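Local atomic coordinates of glycogen synthase (Cyanobacterium sp. CLg1, PDB entry 6GNF), a protein that belongs to the starch and bacterial glycogen synthase family, two-domain proteins of the GT-B fold that hold their ligands in the cleft between the domains. Residues L269-N274 with I301-K306; L200-F205 with S431-C436. All blocks are in the same frame, centred on the assembly; numbering follows the deposited sequence.

Contact 1: L269-N274 with I301-K306; sequences LTVSPN and ITNGTK. With AC1 (4,6-dideoxy-4-{[(1S,4R,5S,6S)-4,5,6-trihydroxy-3-(hydroxymethyl)cyclohex-2-en-1-yl]amino}-alpha-D-glucopyranose), chain D.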
loop_
_atom_site.group_PDB
_atom_site.type_symbol
_atom_site.label_atom_id
_atom_site.label_comp_id
_atom_site.label_asym_id
_atom_site.label_seq_id
_atom_site.Cartn_x
_atom_site.Cartn_y
_atom_site.Cartn_z
ATOM N N LEU A 269 1.733 -11.641 9.239
ATOM C CA LEU A 269 0.731 -11.755 8.184
ATOM C C LEU A 269 1.100 -10.868 7.013
ATOM O O LEU A 269 1.884 -9.919 7.141
ATOM C CB LEU A 269 -0.642 -11.309 8.693
ATOM C CG LEU A 269 -1.260 -12.045 9.880
ATOM C CD1 LEU A 269 -2.556 -11.384 10.302
ATOM C CD2 LEU A 269 -1.506 -13.500 9.528
ATOM N N THR A 270 0.501 -11.153 5.862
ATOM C CA THR A 270 0.629 -10.260 4.715
ATOM C C THR A 270 -0.670 -10.207 3.894
ATOM O O THR A 270 -1.679 -10.804 4.285
ATOM C CB THR A 270 1.863 -10.608 3.860
ATOM O OG1 THR A 270 2.105 -9.549 2.923
ATOM C CG2 THR A 270 1.683 -11.930 3.138
ATOM N N VAL A 271 -0.638 -9.497 2.767
ATOM C CA VAL A 271 -1.864 -9.020 2.143
ATOM C C VAL A 271 -2.348 -9.840 0.930
ATOM O O VAL A 271 -3.259 -9.417 0.217
ATOM C CB VAL A 271 -1.753 -7.520 1.812
ATOM C CG1 VAL A 271 -1.686 -6.713 3.101
ATOM C CG2 VAL A 271 -0.535 -7.224 0.946
ATOM N N SER A 272 -1.774 -11.026 0.729
ATOM C CA SER A 272 -2.350 -12.051 -0.160
ATOM C C SER A 272 -1.623 -13.389 0.042
ATOM O O SER A 272 -0.420 -13.400 0.329
ATOM C CB SER A 272 -2.287 -11.649 -1.641
ATOM O OG SER A 272 -1.001 -11.830 -2.180
ATOM N N PRO A 273 -2.358 -14.519 -0.051
ATOM C CA PRO A 273 -1.734 -15.843 0.081
ATOM C C PRO A 273 -0.604 -16.089 -0.916
ATOM O O PRO A 273 0.368 -16.755 -0.595
ATOM C CB PRO A 273 -2.873 -16.821 -0.232
ATOM C CG PRO A 273 -4.135 -16.049 -0.108
ATOM C CD PRO A 273 -3.813 -14.598 -0.289
ATOM N N ASN A 274 -0.757 -15.613 -2.142
ATOM C CA ASN A 274 0.261 -15.877 -3.159
ATOM C C ASN A 274 1.515 -15.050 -2.916
ATOM O O ASN A 274 2.616 -15.513 -3.204
ATOM C CB ASN A 274 -0.282 -15.643 -4.578
ATOM C CG ASN A 274 0.693 -16.090 -5.653
ATOM O OD1 ASN A 274 1.132 -17.236 -5.667
ATOM N ND2 ASN A 274 1.057 -15.179 -6.544
ATOM N N ILE A 301 -3.598 -12.864 3.650
ATOM C CA ILE A 301 -5.036 -12.634 3.549
ATOM C C ILE A 301 -5.251 -11.533 2.525
ATOM O O ILE A 301 -4.787 -10.418 2.714
ATOM C CB ILE A 301 -5.639 -12.187 4.895
ATOM C CG1 ILE A 301 -5.437 -13.274 5.950
ATOM C CG2 ILE A 301 -7.123 -11.883 4.735
ATOM C CD1 ILE A 301 -5.823 -12.839 7.344
ATOM N N THR A 302 -5.960 -11.852 1.449
ATOM C CA THR A 302 -6.188 -10.908 0.360
ATOM C C THR A 302 -6.971 -9.689 0.832
ATOM O O THR A 302 -8.045 -9.836 1.406
ATOM C CB THR A 302 -6.958 -11.594 -0.786
ATOM O OG1 THR A 302 -6.192 -12.699 -1.270
ATOM C CG2 THR A 302 -7.223 -10.641 -1.943
ATOM N N ASN A 303 -6.459 -8.493 0.535
ATOM C CA ASN A 303 -7.147 -7.254 0.895
ATOM C C ASN A 303 -8.515 -7.198 0.244
ATOM O O ASN A 303 -8.674 -7.630 -0.894
ATOM C CB ASN A 303 -6.384 -6.009 0.421
ATOM C CG ASN A 303 -5.136 -5.722 1.227
ATOM O OD1 ASN A 303 -5.000 -6.147 2.382
ATOM N ND2 ASN A 303 -4.220 -4.971 0.625
ATOM N N GLY A 304 -9.484 -6.651 0.967
ATOM C CA GLY A 304 -10.721 -6.191 0.374
ATOM C C GLY A 304 -10.624 -4.696 0.171
ATOM O O GLY A 304 -9.527 -4.110 0.179
ATOM N N THR A 305 -11.773 -4.070 -0.025
ATOM C CA THR A 305 -11.839 -2.637 -0.223
ATOM C C THR A 305 -13.213 -2.096 0.182
ATOM O O THR A 305 -14.198 -2.827 0.218
ATOM C CB THR A 305 -11.546 -2.300 -1.689
ATOM O OG1 THR A 305 -11.476 -0.881 -1.849
ATOM C CG2 THR A 305 -12.626 -2.857 -2.611
ATOM N N LYS A 306 -13.254 -0.817 0.533
ATOM C CA LYS A 306 -14.509 -0.142 0.827
ATOM C C LYS A 306 -15.254 0.138 -0.451
ATOM O O LYS A 306 -14.652 0.437 -1.473
ATOM C CB LYS A 306 -14.282 1.189 1.542
ATOM C CG LYS A 306 -14.124 1.065 3.032
ATOM C CD LYS A 306 -13.761 2.402 3.656
ATOM C CE LYS A 306 -14.919 3.365 3.603
ATOM N NZ LYS A 306 -14.746 4.476 4.559
HETATM C C1 AC1 D . 4.217 2.705 1.358
HETATM O O2 AC1 D . 4.809 1.023 3.018
HETATM C C2 AC1 D . 3.814 1.399 2.044
HETATM C C4A AC1 D . -0.581 -3.330 -1.466
HETATM C C3 AC1 D . 3.593 0.271 1.035
HETATM O O3 AC1 D . 3.046 -0.838 1.756
HETATM C C4 AC1 D . 2.658 0.705 -0.116
HETATM N N4A AC1 D . 2.391 -0.342 -1.130
HETATM C C5 AC1 D . 3.278 1.963 -0.743
HETATM O O5 AC1 D . 3.361 2.999 0.244
HETATM C C6 AC1 D . 2.474 2.512 -1.911
HETATM C C1B AC1 D . 1.824 -1.667 -0.863
HETATM C C2B AC1 D . 1.730 -2.603 -2.103
HETATM O O2B AC1 D . 2.360 -2.078 -3.268
HETATM C C3B AC1 D . 0.339 -2.946 -2.587
HETATM O O3B AC1 D . 0.415 -4.062 -3.473
HETATM O O4 AC1 D . -1.891 -3.420 -2.035
HETATM C C5B AC1 D . -0.545 -2.301 -0.367
HETATM C C7B AC1 D . 0.508 -1.533 -0.137
HETATM C C6B AC1 D . -1.734 -2.180 0.532
HETATM O O6B AC1 D . -1.924 -3.458 1.143
#
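Ile301 N donates to Thr270 O across 2.9 Å in a nearly straight bond, 167° at the hydrogen, although the donor stands 30° off the carbonyl plane. One residue along from Thr270 and two from Ile301, Asn303 N reaches Val271 O only weakly, at 3.3 Å. Between the two bonds Ile301 O faces the Val271 backbone, where Val271 CA offers it a CA-H...O contact; Thr302 CA makes another to Val271 O. On the side chain of Asn303, ND2 gives a bent hydrogen bond of 2.8 Å to O6B of the bound AC1 unit. OD1 of the same amide lies 3.4 Å from Val271 CG1, which is turned to it by standing anti to the carbonyl carbon (chi1 -67°); CG1 and CG2 also approach O6B. At the far end the Pro273 ring crosses Thr302 at about a right angle, with its CD 3.2 Å from Thr302 OG1. Ser272, the N-cap of helix 273-281, turns OG to Phe275 N and also to Pro435. One good bond thus follows the ends of strands 267-270 and 298-300, the parallel edge of the mixed sheet, before regular pairing breaks down and the chains turn toward the glycan pocket. Ile301 packs on Pro528, Tyr532 and Ile535 of helix 526-540, Leu269 also meets Tyr532, and helix 457-461 lies against Pro273 and Thr302.

Contact 2: L200-F205 with S431-C436; sequences LHNIAF and SRFEPC. With AC1 (4,6-dideoxy-4-{[(1S,4R,5S,6S)-4,5,6-trihydroxy-3-(hydroxymethyl)cyclohex-2-en-1-yl]amino}-alpha-D-glucopyranose), chain D; BGC (beta-D-glucopyranose), chain B.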
loop_
_atom_site.group_PDB
_atom_site.type_symbol
_atom_site.label_atom_id
_atom_site.label_comp_id
_atom_site.label_asym_id
_atom_site.label_seq_id
_atom_site.Cartn_x
_atom_site.Cartn_y
_atom_site.Cartn_z
ATOM N N LEU A 200 2.505 -7.147 6.938
ATOM C CA LEU A 200 3.416 -6.732 5.891
ATOM C C LEU A 200 2.636 -6.349 4.643
ATOM O O LEU A 200 1.825 -7.139 4.148
ATOM C CB LEU A 200 4.381 -7.874 5.570
ATOM C CG LEU A 200 5.269 -7.681 4.341
ATOM C CD1 LEU A 200 6.296 -6.582 4.591
ATOM C CD2 LEU A 200 5.947 -8.993 3.963
ATOM N N HIS A 201 2.852 -5.128 4.159
ATOM C CA HIS A 201 2.225 -4.669 2.919
ATOM C C HIS A 201 3.181 -4.666 1.741
ATOM O O HIS A 201 2.730 -4.738 0.614
ATOM C CB HIS A 201 1.643 -3.267 3.088
ATOM C CG HIS A 201 0.606 -3.175 4.157
ATOM N ND1 HIS A 201 -0.739 -3.154 3.883
ATOM C CD2 HIS A 201 0.718 -3.103 5.508
ATOM C CE1 HIS A 201 -1.412 -3.076 5.015
ATOM N NE2 HIS A 201 -0.550 -3.035 6.017
ATOM N N ASN A 202 4.482 -4.547 2.006
ATOM C CA ASN A 202 5.491 -4.474 0.953
ATOM C C ASN A 202 6.879 -4.805 1.476
ATOM O O ASN A 202 7.434 -4.043 2.277
ATOM C CB ASN A 202 5.511 -3.075 0.330
ATOM C CG ASN A 202 6.141 -3.063 -1.065
ATOM O OD1 ASN A 202 7.135 -3.742 -1.337
ATOM N ND2 ASN A 202 5.557 -2.304 -1.953
ATOM N N ILE A 203 7.438 -5.911 0.988
ATOM C CA ILE A 203 8.719 -6.436 1.462
ATOM C C ILE A 203 9.919 -5.699 0.878
ATOM O O ILE A 203 11.037 -5.888 1.350
ATOM C CB ILE A 203 8.836 -7.953 1.153
ATOM C CG1 ILE A 203 9.911 -8.632 2.005
ATOM C CG2 ILE A 203 9.135 -8.202 -0.316
ATOM C CD1 ILE A 203 9.418 -9.095 3.350
ATOM N N ALA A 204 9.706 -4.860 -0.129
ATOM C CA ALA A 204 10.814 -4.141 -0.751
ATOM C C ALA A 204 11.428 -3.111 0.201
ATOM O O ALA A 204 12.603 -2.794 0.096
ATOM C CB ALA A 204 10.375 -3.461 -2.033
ATOM N N PHE A 205 10.655 -2.631 1.170
ATOM C CA PHE A 205 11.160 -1.657 2.123
ATOM C C PHE A 205 11.116 -2.278 3.512
ATOM O O PHE A 205 10.060 -2.709 3.988
ATOM C CB PHE A 205 10.347 -0.362 2.050
ATOM C CG PHE A 205 10.174 0.140 0.644
ATOM C CD1 PHE A 205 11.252 0.690 -0.047
ATOM C CD2 PHE A 205 8.951 0.017 -0.011
ATOM C CE1 PHE A 205 11.112 1.122 -1.351
ATOM C CE2 PHE A 205 8.802 0.459 -1.318
ATOM C CZ PHE A 205 9.883 1.015 -1.985
ATOM N N SER A 431 2.736 -4.937 -13.274
ATOM C CA SER A 431 3.576 -4.864 -12.090
ATOM C C SER A 431 4.689 -5.908 -12.133
ATOM O O SER A 431 4.481 -7.029 -12.582
ATOM C CB SER A 431 2.738 -5.059 -10.821
ATOM O OG SER A 431 1.723 -4.074 -10.733
ATOM N N ARG A 432 5.869 -5.528 -11.651
ATOM C CA ARG A 432 6.989 -6.453 -11.500
ATOM C C ARG A 432 6.877 -7.259 -10.208
ATOM O O ARG A 432 7.367 -8.377 -10.128
ATOM C CB ARG A 432 8.315 -5.697 -11.542
ATOM C CG ARG A 432 8.607 -5.076 -12.901
ATOM C CD ARG A 432 9.995 -4.467 -12.956
ATOM N NE ARG A 432 10.358 -4.068 -14.321
ATOM C CZ ARG A 432 10.144 -2.869 -14.869
ATOM N NH1 ARG A 432 9.560 -1.893 -14.188
ATOM N NH2 ARG A 432 10.522 -2.646 -16.120
ATOM N N PHE A 433 6.285 -6.663 -9.183
ATOM C CA PHE A 433 5.837 -7.393 -7.999
ATOM C C PHE A 433 4.645 -6.632 -7.421
ATOM O O PHE A 433 4.545 -5.409 -7.589
ATOM C CB PHE A 433 6.965 -7.539 -6.976
ATOM C CG PHE A 433 7.584 -6.233 -6.569
ATOM C CD1 PHE A 433 8.595 -5.661 -7.331
ATOM C CD2 PHE A 433 7.153 -5.569 -5.425
ATOM C CE1 PHE A 433 9.169 -4.455 -6.959
ATOM C CE2 PHE A 433 7.720 -4.360 -5.048
ATOM C CZ PHE A 433 8.727 -3.801 -5.820
ATOM N N GLU A 434 3.729 -7.344 -6.767
ATOM C CA GLU A 434 2.500 -6.734 -6.284
ATOM C C GLU A 434 1.917 -7.523 -5.121
ATOM O O GLU A 434 1.213 -8.507 -5.335
ATOM C CB GLU A 434 1.479 -6.624 -7.420
ATOM C CG GLU A 434 0.363 -5.628 -7.148
ATOM C CD GLU A 434 0.870 -4.208 -7.088
ATOM O OE1 GLU A 434 1.243 -3.691 -8.161
ATOM O OE2 GLU A 434 0.888 -3.613 -5.985
ATOM N N PRO A 435 2.221 -7.108 -3.880
ATOM C CA PRO A 435 1.703 -7.786 -2.704
ATOM C C PRO A 435 0.204 -8.082 -2.761
ATOM O O PRO A 435 -0.219 -9.203 -2.472
ATOM C CB PRO A 435 2.054 -6.813 -1.570
ATOM C CG PRO A 435 3.343 -6.230 -2.019
ATOM C CD PRO A 435 3.218 -6.092 -3.513
ATOM N N CYS A 436 -0.597 -7.101 -3.160
ATOM C CA CYS A 436 -2.011 -7.345 -3.433
ATOM C C CYS A 436 -2.505 -6.536 -4.615
ATOM O O CYS A 436 -2.951 -7.100 -5.613
ATOM C CB CYS A 436 -2.877 -7.047 -2.209
ATOM S SG CYS A 436 -4.620 -7.464 -2.450
HETATM C C1 AC1 D . 4.217 2.705 1.358
HETATM O O2 AC1 D . 4.809 1.023 3.018
HETATM C C2 AC1 D . 3.814 1.399 2.044
HETATM C C4A AC1 D . -0.581 -3.330 -1.466
HETATM C C3 AC1 D . 3.593 0.271 1.035
HETATM O O3 AC1 D . 3.046 -0.838 1.756
HETATM C C4 AC1 D . 2.658 0.705 -0.116
HETATM N N4A AC1 D . 2.391 -0.342 -1.130
HETATM C C5 AC1 D . 3.278 1.963 -0.743
HETATM O O5 AC1 D . 3.361 2.999 0.244
HETATM C C6 AC1 D . 2.474 2.512 -1.911
HETATM C C1B AC1 D . 1.824 -1.667 -0.863
HETATM C C2B AC1 D . 1.730 -2.603 -2.103
HETATM O O2B AC1 D . 2.360 -2.078 -3.268
HETATM C C3B AC1 D . 0.339 -2.946 -2.587
HETATM O O3B AC1 D . 0.415 -4.062 -3.473
HETATM O O4 AC1 D . -1.891 -3.420 -2.035
HETATM C C5B AC1 D . -0.545 -2.301 -0.367
HETATM C C7B AC1 D . 0.508 -1.533 -0.137
HETATM C C6B AC1 D . -1.734 -2.180 0.532
HETATM O O6B AC1 D . -1.924 -3.458 1.143
HETATM C C2 BGC B . 13.389 4.925 -0.206
HETATM C C3 BGC B . 12.109 4.492 0.510
HETATM C C4 BGC B . 10.904 4.989 -0.297
HETATM C C5 BGC B . 11.006 4.684 -1.800
HETATM C C6 BGC B . 10.002 5.519 -2.583
HETATM C C1 BGC B . 13.363 4.322 -1.613
HETATM O O1 BGC B . 14.607 4.540 -2.288
HETATM O O2 BGC B . 14.569 4.516 0.501
HETATM O O3 BGC B . 12.054 4.973 1.866
HETATM O O4 BGC B . 9.723 4.361 0.205
HETATM O O5 BGC B . 12.304 4.934 -2.349
HETATM O O6 BGC B . 9.446 4.687 -3.597
#
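His201 and Pro435 meet where the carbonyl O of His201 lies 3.1 Å from Pro435 CB and equally near CG, the proline ring pressing on the backbone of the other loop. The side chain of His201 itself leads away, toward the AC1 unit. Its CB lies 3.1 Å from AC1 O3; CG, anti to the carbonyl carbon (chi1 -60°), lies 3.9 Å from AC1 O6B and points the ring's ND1 at it, 3.0 Å away. This hydrogen bond is almost straight, 174°, and O6B sits at the ring edge in its plane. CE1 passes the same oxygen farther off, and at the other end of the ring NE2 bonds Asn170 OD1, so the imidazole is gripped at both nitrogens and its rotation is fixed. The two loops follow strands 195-200 and 426-429, one from each Rossmann-like domain of a GT-B fold, and they face each other across the interdomain cleft. From the second, Glu434 OE2 accepts from AC1 O3B at 2.6 Å, while Cys436 N donates to that hydroxyl. Ser431 OG holds the other carboxylate oxygen, OE1, by its anti lone pair, and Lys363 forms a salt bridge with OE2; together they probably hold the carboxylate toward AC1. Asn202 begins both a type I turn to Phe205 and an Asx turn, its OD1 accepting from Ala204 N at 3.1 Å. That OD1 also lies at the edge of the Phe433 ring, 3.8 Å from CE2, with amide and ring planes 80° apart. Ala204 CB touches CE2 and CZ of this phenylalanine, and covers one face of Phe205, whose opposite face receives O4 of a beta-D-glucopyranose.

Overall arrangement
The centres of contact 1 and contact 2 are 11 Å apart, and both line the glycan pocket around the same AC1 unit. Two probable hydrogen bonds join them directly: Thr270 OG1 to Leu200 O at 2.7 Å, and Ser272 OG to Pro435 O at 2.8 Å. Beside the second, Val271 CG2 packs 3.6 Å from Pro435 CB. Segment 269-274 thus bonds to both loops of contact 2, one in each domain. Asn303 and His201 converge on one hydroxyl of AC1, while Glu434 and Cys436 hold another. Bound ADP touches Glu434 of contact 2 and comes within about 6 Å of the side chain of Asn303 in contact 1.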